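Hemerythrin-like domain-containing protein (Streptococcus mutans, PDB 2QKP) is of uncharacterised function but carries, in this C-terminal fragment, a PAS domain that may act as a sensory or ligand-binding module. Local coordinates at residues A[30-35]-A[43-48]; A[54-59]-A[99-104]; A[92-97]-A[107-112]. All coordinates share one frame; numbering follows the deposited sequence.

Contact 1: residues A[30-35]-A[43-48]; sequences LEITFV and YYNDSV
The hairpin of strands 31-36 and 41-44, at one side of the five-stranded antiparallel sheet of the PAS domain, brings Ile32 and Phe34 against Tyr43, Tyr44 and Asn45. Two bonds join the backbones directly. Phe34 N donates to Tyr43 O at 2.9 Å, and Asn45 N donates to Ile32 O at 3.1 Å. Between them Thr33 and Tyr44 form a non-hydrogen-bonded pair, where Thr33 CG2 meets Tyr44 CB.

Beyond Tyr44 the chain leaves the strand, and the side chain of Asn45 takes over the pairing. Its CG lies between the backbone N and the carbonyl carbon (chi1 66°), and the amide spans from Ile32 to Leu30. Asn45 OD1 accepts from Ile32 N at 2.9 Å; the donor stands well above the carbonyl plane. Asn45 ND2 gives a nearly straight bond of 2.9 Å to Leu30 O, close to the amide plane, and also bonds Leu25 O of helix 18-27. The amide is thus gripped at both ends and its rotation is fixed.

In the PAS order 2-1-5-4-3, strand 31-36 lies between strand 41-44 and strand 120-129, while helix 18-27 packs Leu25 on Tyr43. The Tyr43 ring is met at its edge. Ile32 CG2 reaches Tyr43 CE2 at 3.9 Å, and Phe34 CB reaches Tyr43 CD2 at 4.0 Å. Asn45 N sits over one ring face, offset toward the rim. The second subunit adds its Tyr15 to the packing of Tyr43 and its Gln20 to that of Phe34.

Contact 2: residues A[54-59]-A[99-104]; sequences VFKRTP and SERLGK
Val54 and Leu102 make the apolar part of this small surface contact. Leu102 CD2 lies 3.8 Å from Val54 CA and 4.2 Å from Val54 CG2. On the same valine branch, Val54 CG2 comes within 4.3 Å of Lys104 CD, so the aliphatic part of the lysine borders the valine.

The polar part is loose. Arg101 CG is anti to the backbone N (chi1 -164°), and the chain bends at chi3 farther out. Arg101 NH1 gives a weak bond of 3.4 Å to Val54 O, which lies at the edge of the guanidinium near its plane. A water donates to Val54 O at 2.9 Å and accepts weakly from Arg101 NH2, so it bridges the same two groups. Lys56 NZ stands 4.4 Å from Arg101 NH1; these like charges probably repel. The lysine end is held by Met53 O and Ala51 O.

Farther out, Val54 N bonds Glu31 OE2, which ties this loop to strand 31-36. Val54 also packs on Phe97, Val106 and Val127 of the sheet. Within segment 99-104, Ser99 O accepts from Lys104 N at 3.1 Å, and Ser99 N donates to Lys104 O. Gly103, with a positive phi of 62°, and Lys104 both face Ser99. This is a G1 beta bulge, closing the turn of the hairpin between strands 92-99 and 104-114 in the PAS sheet.

Contact 3: residues A[92-97]-A[107-112]; sequences KVNMWF and YVTYAA
Backbone bonds pair Val93 with Tyr110 and Met95 with Val108, each in both directions. Val93 N donates to Tyr110 O and Tyr110 N to Val93 O, both at 2.8 Å. Val108 N reaches Met95 O at 2.7 Å, and Met95 N returns a bond to Val108 O. In the non-hydrogen-bonded pairs between and beside them, the strands come close enough for CA-H...O contacts, such as Asn94 CA to Val108 O.

One polar side-chain pair crosses the contact. Asn94 ND2 donates a weak, bent bond of 2.8 Å to Thr109 OG1, the two side chains lying alongside each other. The Asn94 amide also rests by Tyr107, its plane 25° from the ring.

Strands 92-99 and 104-114 form a hairpin of the PAS sheet. Strand 92-99 is its outermost strand on this side within the chain, while strand 104-114 continues the sheet to strand 120-129.

Aromatic and apolar contacts occur on both faces. With Asn94 and Thr109 lie Trp96 and Tyr107, whose planes are 9° apart but slid so far that the rings barely overlap; the nearest atoms are Trp96 CE3 and Tyr107 CE1 at 3.6 Å. Phe133 of the second subunit meets Tyr107 edge-to-face. On the other face is a Met-aromatic contact. Met95 SD approaches the edge of the Tyr110 ring, 3.6 Å from Tyr110 CE2, with the methionine bent at chi2 (-73°). Met95 CG also packs on Val108 CB at 3.9 Å, and Phe97 CE2 touches Val108 CG2. Helix 72-86 covers Tyr110 with Val81 and Leu85.

Contacts 1 and 3 are hairpins at opposite ends of one sheet, with strand 120-129 linking their inner strands. Contact 1 is buried; contact 3 is partly buried, and both touch the second subunit. Contact 2 lies at the surface and is not touched by the other chain of the assembly. Chemistry follows place. Contact 1 relies on a buried asparagine where regular pairing stops, contact 3 on regular backbone pairing with aromatic side chains, and contact 2 on a few apolar atoms, weak bonds and water. Contact 2 also connects the others. Val54 N donates a probable hydrogen bond to the Glu31 carboxylate of contact 1, and Phe55 packs on Phe97 and Val108 of contact 3.

Contact 1: residues A[30-35]-A[43-48]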
loop_
_atom_site.group_PDB
_atom_site.type_symbol
_atom_site.label_atom_id
_atom_site.label_comp_id
_atom_site.label_asym_id
_atom_site.label_seq_id
_atom_site.Cartn_x
_atom_site.Cartn_y
_atom_site.Cartn_z
ATOM N N LEU A 30 6.348 1.230 0.802
ATOM C CA LEU A 30 6.272 0.253 1.891
ATOM C C LEU A 30 6.951 -1.024 1.443
ATOM O O LEU A 30 6.847 -1.381 0.276
ATOM C CB LEU A 30 4.814 -0.098 2.203
ATOM C CG LEU A 30 3.872 1.050 2.577
ATOM C CD1 LEU A 30 2.381 0.659 2.510
ATOM C CD2 LEU A 30 4.223 1.553 3.977
ATOM N N GLU A 31 7.632 -1.702 2.364
ATOM C CA GLU A 31 8.105 -3.066 2.134
ATOM C C GLU A 31 6.964 -3.924 2.664
ATOM O O GLU A 31 6.628 -3.835 3.848
ATOM C CB GLU A 31 9.390 -3.371 2.936
ATOM C CG GLU A 31 10.617 -2.603 2.490
ATOM C CD GLU A 31 11.832 -2.865 3.381
ATOM O OE1 GLU A 31 11.870 -3.879 4.152
ATOM O OE2 GLU A 31 12.760 -2.067 3.283
ATOM N N ILE A 32 6.371 -4.739 1.789
ATOM C CA ILE A 32 5.153 -5.495 2.135
ATOM C C ILE A 32 5.503 -6.967 2.106
ATOM O O ILE A 32 6.226 -7.422 1.206
ATOM C CB ILE A 32 4.053 -5.188 1.110
ATOM C CG1 ILE A 32 3.729 -3.679 1.190
ATOM C CG2 ILE A 32 2.742 -6.067 1.284
ATOM C CD1 ILE A 32 2.755 -3.193 0.121
ATOM N N THR A 33 5.006 -7.716 3.084
ATOM C CA THR A 33 5.108 -9.185 3.015
ATOM C C THR A 33 3.753 -9.750 3.390
ATOM O O THR A 33 3.008 -9.123 4.144
ATOM C CB THR A 33 6.208 -9.821 3.936
ATOM O OG1 THR A 33 5.747 -9.848 5.291
ATOM C CG2 THR A 33 7.554 -9.079 3.845
ATOM N N PHE A 34 3.420 -10.922 2.862
ATOM C CA PHE A 34 2.145 -11.529 3.201
ATOM C C PHE A 34 2.370 -12.994 3.526
ATOM O O PHE A 34 3.015 -13.701 2.772
ATOM C CB PHE A 34 1.174 -11.399 2.030
ATOM C CG PHE A 34 -0.098 -12.127 2.227
ATOM C CD1 PHE A 34 -1.023 -11.695 3.198
ATOM C CD2 PHE A 34 -0.399 -13.239 1.447
ATOM C CE1 PHE A 34 -2.248 -12.359 3.372
ATOM C CE2 PHE A 34 -1.616 -13.932 1.631
ATOM C CZ PHE A 34 -2.535 -13.496 2.594
ATOM N N VAL A 35 1.810 -13.419 4.650
ATOM C CA VAL A 35 1.828 -14.827 5.078
ATOM C C VAL A 35 0.381 -15.318 5.098
ATOM O O VAL A 35 -0.492 -14.651 5.669
ATOM C CB VAL A 35 2.468 -14.938 6.489
ATOM C CG1 VAL A 35 2.369 -16.363 7.014
ATOM C CG2 VAL A 35 3.912 -14.469 6.464
ATOM N N TYR A 43 4.656 -14.040 -0.312
ATOM C CA TYR A 43 4.786 -12.852 -1.157
ATOM C C TYR A 43 5.509 -11.709 -0.472
ATOM O O TYR A 43 5.265 -11.448 0.712
ATOM C CB TYR A 43 3.369 -12.382 -1.531
ATOM C CG TYR A 43 3.312 -10.953 -2.060
ATOM C CD1 TYR A 43 3.588 -10.676 -3.412
ATOM C CD2 TYR A 43 2.987 -9.883 -1.218
ATOM C CE1 TYR A 43 3.526 -9.363 -3.929
ATOM C CE2 TYR A 43 2.947 -8.565 -1.714
ATOM C CZ TYR A 43 3.230 -8.318 -3.065
ATOM O OH TYR A 43 3.147 -7.038 -3.524
ATOM N N TYR A 44 6.368 -11.013 -1.213
ATOM C CA TYR A 44 6.818 -9.682 -0.789
ATOM C C TYR A 44 6.938 -8.834 -2.022
ATOM O O TYR A 44 7.163 -9.353 -3.109
ATOM C CB TYR A 44 8.107 -9.712 0.055
ATOM C CG TYR A 44 9.393 -10.235 -0.638
ATOM C CD1 TYR A 44 10.432 -9.351 -0.998
ATOM C CD2 TYR A 44 9.587 -11.592 -0.854
ATOM C CE1 TYR A 44 11.619 -9.827 -1.591
ATOM C CE2 TYR A 44 10.791 -12.077 -1.440
ATOM C CZ TYR A 44 11.786 -11.186 -1.794
ATOM O OH TYR A 44 12.956 -11.685 -2.382
ATOM N N ASN A 45 6.712 -7.535 -1.877
ATOM C CA ASN A 45 6.655 -6.670 -3.058
ATOM C C ASN A 45 8.072 -6.378 -3.570
ATOM O O ASN A 45 9.056 -6.737 -2.927
ATOM C CB ASN A 45 5.822 -5.386 -2.807
ATOM C CG ASN A 45 6.422 -4.463 -1.796
ATOM O OD1 ASN A 45 7.239 -4.846 -0.942
ATOM N ND2 ASN A 45 5.998 -3.195 -1.868
ATOM N N ASP A 46 8.162 -5.781 -4.749
ATOM C CA ASP A 46 9.461 -5.355 -5.278
ATOM C C ASP A 46 9.542 -3.820 -5.207
ATOM O O ASP A 46 9.373 -3.129 -6.223
ATOM C CB ASP A 46 9.622 -5.875 -6.716
ATOM C CG ASP A 46 10.985 -5.577 -7.293
ATOM O OD1 ASP A 46 11.983 -5.696 -6.539
ATOM O OD2 ASP A 46 11.039 -5.216 -8.497
ATOM N N SER A 47 9.800 -3.263 -4.025
ATOM C CA SER A 47 9.758 -1.792 -3.900
ATOM C C SER A 47 11.096 -1.078 -3.634
ATOM O O SER A 47 11.209 0.120 -3.935
ATOM C CB SER A 47 8.669 -1.329 -2.917
ATOM O OG SER A 47 8.357 0.040 -3.133
ATOM N N VAL A 48 12.081 -1.788 -3.066
ATOM C CA VAL A 48 13.480 -1.304 -3.023
ATOM C C VAL A 48 14.448 -2.429 -3.354
ATOM O O VAL A 48 14.110 -3.605 -3.167
ATOM C CB VAL A 48 13.874 -0.660 -1.653
ATOM C CG1 VAL A 48 12.959 0.514 -1.322
ATOM C CG2 VAL A 48 13.912 -1.705 -0.522
#

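Contact 2: residues A[54-59]-A[99-104]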
loop_
_atom_site.group_PDB
_atom_site.type_symbol
_atom_site.label_atom_id
_atom_site.label_comp_id
_atom_site.label_asym_id
_atom_site.label_seq_id
_atom_site.Cartn_x
_atom_site.Cartn_y
_atom_site.Cartn_z
ATOM N N VAL A 54 14.883 -3.046 4.773
ATOM C CA VAL A 54 14.952 -2.964 6.234
ATOM C C VAL A 54 15.022 -4.394 6.778
ATOM O O VAL A 54 15.913 -4.733 7.572
ATOM C CB VAL A 54 13.714 -2.215 6.828
ATOM C CG1 VAL A 54 13.761 -2.177 8.344
ATOM C CG2 VAL A 54 13.593 -0.791 6.237
ATOM N N PHE A 55 14.093 -5.230 6.312
ATOM C CA PHE A 55 14.005 -6.630 6.716
ATOM C C PHE A 55 14.236 -7.448 5.469
ATOM O O PHE A 55 13.335 -7.618 4.648
ATOM C CB PHE A 55 12.630 -6.976 7.311
ATOM C CG PHE A 55 12.334 -6.282 8.617
ATOM C CD1 PHE A 55 13.318 -6.140 9.592
ATOM C CD2 PHE A 55 11.057 -5.806 8.883
ATOM C CE1 PHE A 55 13.039 -5.499 10.809
ATOM C CE2 PHE A 55 10.766 -5.180 10.096
ATOM C CZ PHE A 55 11.757 -5.020 11.056
ATOM N N LYS A 56 15.458 -7.940 5.328
ATOM C CA LYS A 56 15.840 -8.657 4.132
ATOM C C LYS A 56 14.934 -9.859 3.912
ATOM O O LYS A 56 14.683 -10.630 4.839
ATOM C CB LYS A 56 17.278 -9.125 4.231
ATOM C CG LYS A 56 18.135 -8.589 3.131
ATOM C CD LYS A 56 18.772 -7.309 3.613
ATOM C CE LYS A 56 18.867 -6.290 2.502
ATOM N NZ LYS A 56 19.011 -4.927 3.072
ATOM N N ARG A 57 14.428 -9.981 2.690
ATOM C CA ARG A 57 13.729 -11.184 2.264
ATOM C C ARG A 57 14.437 -11.640 1.002
ATOM O O ARG A 57 14.995 -10.817 0.269
ATOM C CB ARG A 57 12.253 -10.902 1.949
ATOM C CG ARG A 57 11.500 -10.092 3.001
ATOM C CD ARG A 57 11.255 -10.873 4.272
ATOM N NE ARG A 57 10.513 -10.054 5.235
ATOM C CZ ARG A 57 10.632 -10.121 6.561
ATOM N NH1 ARG A 57 11.477 -10.967 7.137
ATOM N NH2 ARG A 57 9.890 -9.326 7.319
ATOM N N THR A 58 14.411 -12.939 0.740
ATOM C CA THR A 58 15.012 -13.475 -0.479
ATOM C C THR A 58 14.034 -14.440 -1.173
ATOM O O THR A 58 13.177 -15.026 -0.518
ATOM C CB THR A 58 16.362 -14.171 -0.189
ATOM O OG1 THR A 58 16.143 -15.313 0.641
ATOM C CG2 THR A 58 17.319 -13.210 0.518
ATOM N N PRO A 59 14.154 -14.599 -2.504
ATOM C CA PRO A 59 13.214 -15.475 -3.231
ATOM C C PRO A 59 13.159 -16.902 -2.676
ATOM O O PRO A 59 12.142 -17.595 -2.830
ATOM C CB PRO A 59 13.780 -15.485 -4.655
ATOM C CG PRO A 59 14.502 -14.187 -4.776
ATOM C CD PRO A 59 15.117 -13.956 -3.419
ATOM N N SER A 99 16.983 3.264 12.678
ATOM C CA SER A 99 17.986 2.509 11.940
ATOM C C SER A 99 19.035 3.486 11.429
ATOM O O SER A 99 18.834 4.127 10.404
ATOM C CB SER A 99 17.354 1.756 10.766
ATOM O OG SER A 99 18.362 1.100 10.000
ATOM N N GLU A 100 20.144 3.611 12.148
ATOM C CA GLU A 100 21.233 4.481 11.690
ATOM C C GLU A 100 21.902 3.929 10.418
ATOM O O GLU A 100 22.305 4.704 9.548
ATOM C CB GLU A 100 22.257 4.738 12.803
ATOM C CG GLU A 100 21.731 5.572 13.987
ATOM C CD GLU A 100 21.472 7.039 13.641
ATOM O OE1 GLU A 100 20.839 7.314 12.596
ATOM O OE2 GLU A 100 21.883 7.926 14.427
ATOM N N ARG A 101 21.992 2.599 10.335
ATOM C CA ARG A 101 22.404 1.845 9.129
ATOM C C ARG A 101 21.762 2.359 7.827
ATOM O O ARG A 101 22.447 2.553 6.807
ATOM C CB ARG A 101 22.018 0.366 9.312
ATOM C CG ARG A 101 22.687 -0.633 8.353
ATOM C CD ARG A 101 22.165 -2.063 8.602
ATOM N NE ARG A 101 20.999 -2.370 7.773
ATOM C CZ ARG A 101 20.065 -3.280 8.062
ATOM N NH1 ARG A 101 19.043 -3.468 7.229
ATOM N NH2 ARG A 101 20.143 -4.006 9.174
ATOM N N LEU A 102 20.447 2.566 7.861
ATOM C CA LEU A 102 19.698 2.887 6.663
ATOM C C LEU A 102 19.339 4.363 6.562
ATOM O O LEU A 102 18.778 4.794 5.553
ATOM C CB LEU A 102 18.432 2.015 6.588
ATOM C CG LEU A 102 18.455 0.630 5.913
ATOM C CD1 LEU A 102 19.852 0.100 5.569
ATOM C CD2 LEU A 102 17.692 -0.355 6.765
ATOM N N GLY A 103 19.660 5.122 7.610
ATOM C CA GLY A 103 19.244 6.521 7.719
ATOM C C GLY A 103 17.727 6.646 7.763
ATOM O O GLY A 103 17.156 7.591 7.217
ATOM N N LYS A 104 17.085 5.686 8.422
ATOM C CA LYS A 104 15.623 5.588 8.433
ATOM C C LYS A 104 15.148 5.495 9.865
ATOM O O LYS A 104 15.856 4.969 10.741
ATOM C CB LYS A 104 15.146 4.339 7.674
ATOM C CG LYS A 104 15.211 4.466 6.152
ATOM C CD LYS A 104 14.804 3.201 5.418
ATOM C CE LYS A 104 14.974 3.423 3.922
ATOM N NZ LYS A 104 14.393 2.339 3.089
HETATM O O HOH W 1 16.905 -4.318 10.218
#

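Contact 3: residues A[92-97]-A[107-112]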
loop_
_atom_site.group_PDB
_atom_site.type_symbol
_atom_site.label_atom_id
_atom_site.label_comp_id
_atom_site.label_asym_id
_atom_site.label_seq_id
_atom_site.Cartn_x
_atom_site.Cartn_y
_atom_site.Cartn_z
ATOM N N LYS A 92 -4.147 -4.828 14.446
ATOM C CA LYS A 92 -2.786 -4.399 14.137
ATOM C C LYS A 92 -1.871 -4.475 15.357
ATOM O O LYS A 92 -2.325 -4.285 16.503
ATOM C CB LYS A 92 -2.776 -2.944 13.644
ATOM C CG LYS A 92 -3.502 -2.702 12.321
ATOM C CD LYS A 92 -3.492 -1.230 11.948
ATOM C CE LYS A 92 -4.513 -0.435 12.750
ATOM N NZ LYS A 92 -4.764 0.940 12.222
ATOM N N VAL A 93 -0.590 -4.730 15.099
ATOM C CA VAL A 93 0.465 -4.600 16.095
ATOM C C VAL A 93 1.536 -3.757 15.427
ATOM O O VAL A 93 1.956 -4.073 14.307
ATOM C CB VAL A 93 1.024 -5.964 16.483
ATOM C CG1 VAL A 93 2.246 -5.847 17.390
ATOM C CG2 VAL A 93 -0.065 -6.770 17.183
ATOM N N ASN A 94 2.002 -2.716 16.125
ATOM C CA ASN A 94 3.007 -1.800 15.572
ATOM C C ASN A 94 4.284 -1.798 16.423
ATOM O O ASN A 94 4.227 -1.984 17.656
ATOM C CB ASN A 94 2.460 -0.381 15.523
ATOM C CG ASN A 94 1.117 -0.287 14.820
ATOM O OD1 ASN A 94 0.086 0.011 15.438
ATOM N ND2 ASN A 94 1.122 -0.513 13.522
ATOM N N MET A 95 5.418 -1.658 15.747
ATOM C CA MET A 95 6.687 -1.380 16.397
ATOM C C MET A 95 7.479 -0.323 15.615
ATOM O O MET A 95 7.262 -0.110 14.422
ATOM C CB MET A 95 7.502 -2.675 16.654
ATOM C CG MET A 95 7.353 -3.831 15.695
ATOM S SD MET A 95 5.834 -4.820 15.728
ATOM C CE MET A 95 6.264 -6.171 16.840
ATOM N N TRP A 96 8.389 0.369 16.300
ATOM C CA TRP A 96 9.185 1.373 15.610
ATOM C C TRP A 96 10.553 1.469 16.280
ATOM O O TRP A 96 10.690 1.155 17.474
ATOM C CB TRP A 96 8.497 2.738 15.610
ATOM C CG TRP A 96 8.044 3.230 16.965
ATOM C CD1 TRP A 96 8.765 3.970 17.873
ATOM C CD2 TRP A 96 6.755 3.037 17.544
ATOM N NE1 TRP A 96 7.999 4.236 18.989
ATOM C CE2 TRP A 96 6.756 3.681 18.809
ATOM C CE3 TRP A 96 5.608 2.365 17.135
ATOM C CZ2 TRP A 96 5.647 3.655 19.656
ATOM C CZ3 TRP A 96 4.503 2.374 17.956
ATOM C CH2 TRP A 96 4.527 3.010 19.210
ATOM N N PHE A 97 11.542 1.868 15.499
ATOM C CA PHE A 97 12.932 1.915 15.952
ATOM C C PHE A 97 13.756 2.734 14.987
ATOM O O PHE A 97 13.408 2.869 13.810
ATOM C CB PHE A 97 13.517 0.491 16.066
ATOM C CG PHE A 97 13.553 -0.282 14.763
ATOM C CD1 PHE A 97 14.670 -0.221 13.921
ATOM C CD2 PHE A 97 12.483 -1.086 14.384
ATOM C CE1 PHE A 97 14.719 -0.948 12.712
ATOM C CE2 PHE A 97 12.520 -1.813 13.185
ATOM C CZ PHE A 97 13.634 -1.739 12.347
ATOM N N TYR A 107 8.877 2.269 10.902
ATOM C CA TYR A 107 7.608 1.980 11.565
ATOM C C TYR A 107 7.036 0.713 10.934
ATOM O O TYR A 107 6.868 0.652 9.707
ATOM C CB TYR A 107 6.639 3.140 11.300
ATOM C CG TYR A 107 5.326 3.034 12.047
ATOM C CD1 TYR A 107 5.222 3.471 13.365
ATOM C CD2 TYR A 107 4.173 2.542 11.428
ATOM C CE1 TYR A 107 4.016 3.398 14.059
ATOM C CE2 TYR A 107 2.956 2.447 12.129
ATOM C CZ TYR A 107 2.887 2.898 13.436
ATOM O OH TYR A 107 1.686 2.857 14.133
ATOM N N VAL A 108 6.754 -0.290 11.772
ATOM C CA VAL A 108 6.402 -1.632 11.313
ATOM C C VAL A 108 4.976 -1.900 11.724
ATOM O O VAL A 108 4.585 -1.626 12.857
ATOM C CB VAL A 108 7.321 -2.714 11.966
ATOM C CG1 VAL A 108 6.979 -4.090 11.453
ATOM C CG2 VAL A 108 8.782 -2.426 11.696
ATOM N N THR A 109 4.189 -2.432 10.800
ATOM C CA THR A 109 2.848 -2.873 11.181
ATOM C C THR A 109 2.619 -4.307 10.750
ATOM O O THR A 109 2.922 -4.674 9.617
ATOM C CB THR A 109 1.767 -2.025 10.491
ATOM O OG1 THR A 109 1.950 -0.652 10.821
ATOM C CG2 THR A 109 0.366 -2.491 10.892
ATOM N N TYR A 110 2.077 -5.110 11.666
ATOM C CA TYR A 110 1.539 -6.428 11.343
ATOM C C TYR A 110 0.046 -6.328 11.459
ATOM O O TYR A 110 -0.472 -5.940 12.531
ATOM C CB TYR A 110 1.993 -7.454 12.378
ATOM C CG TYR A 110 3.456 -7.756 12.352
ATOM C CD1 TYR A 110 3.934 -8.819 11.582
ATOM C CD2 TYR A 110 4.352 -7.018 13.113
ATOM C CE1 TYR A 110 5.301 -9.140 11.546
ATOM C CE2 TYR A 110 5.752 -7.331 13.086
ATOM C CZ TYR A 110 6.195 -8.395 12.294
ATOM O OH TYR A 110 7.537 -8.786 12.229
ATOM N N ALA A 111 -0.667 -6.668 10.382
ATOM C CA ALA A 111 -2.099 -6.511 10.344
ATOM C C ALA A 111 -2.815 -7.797 10.013
ATOM O O ALA A 111 -2.343 -8.552 9.180
ATOM C CB ALA A 111 -2.466 -5.417 9.309
ATOM N N ALA A 112 -3.970 -8.039 10.642
ATOM C CA ALA A 112 -4.801 -9.195 10.295
ATOM C C ALA A 112 -5.488 -8.877 8.987
ATOM O O ALA A 112 -6.044 -7.767 8.829
ATOM C CB ALA A 112 -5.886 -9.440 11.382
#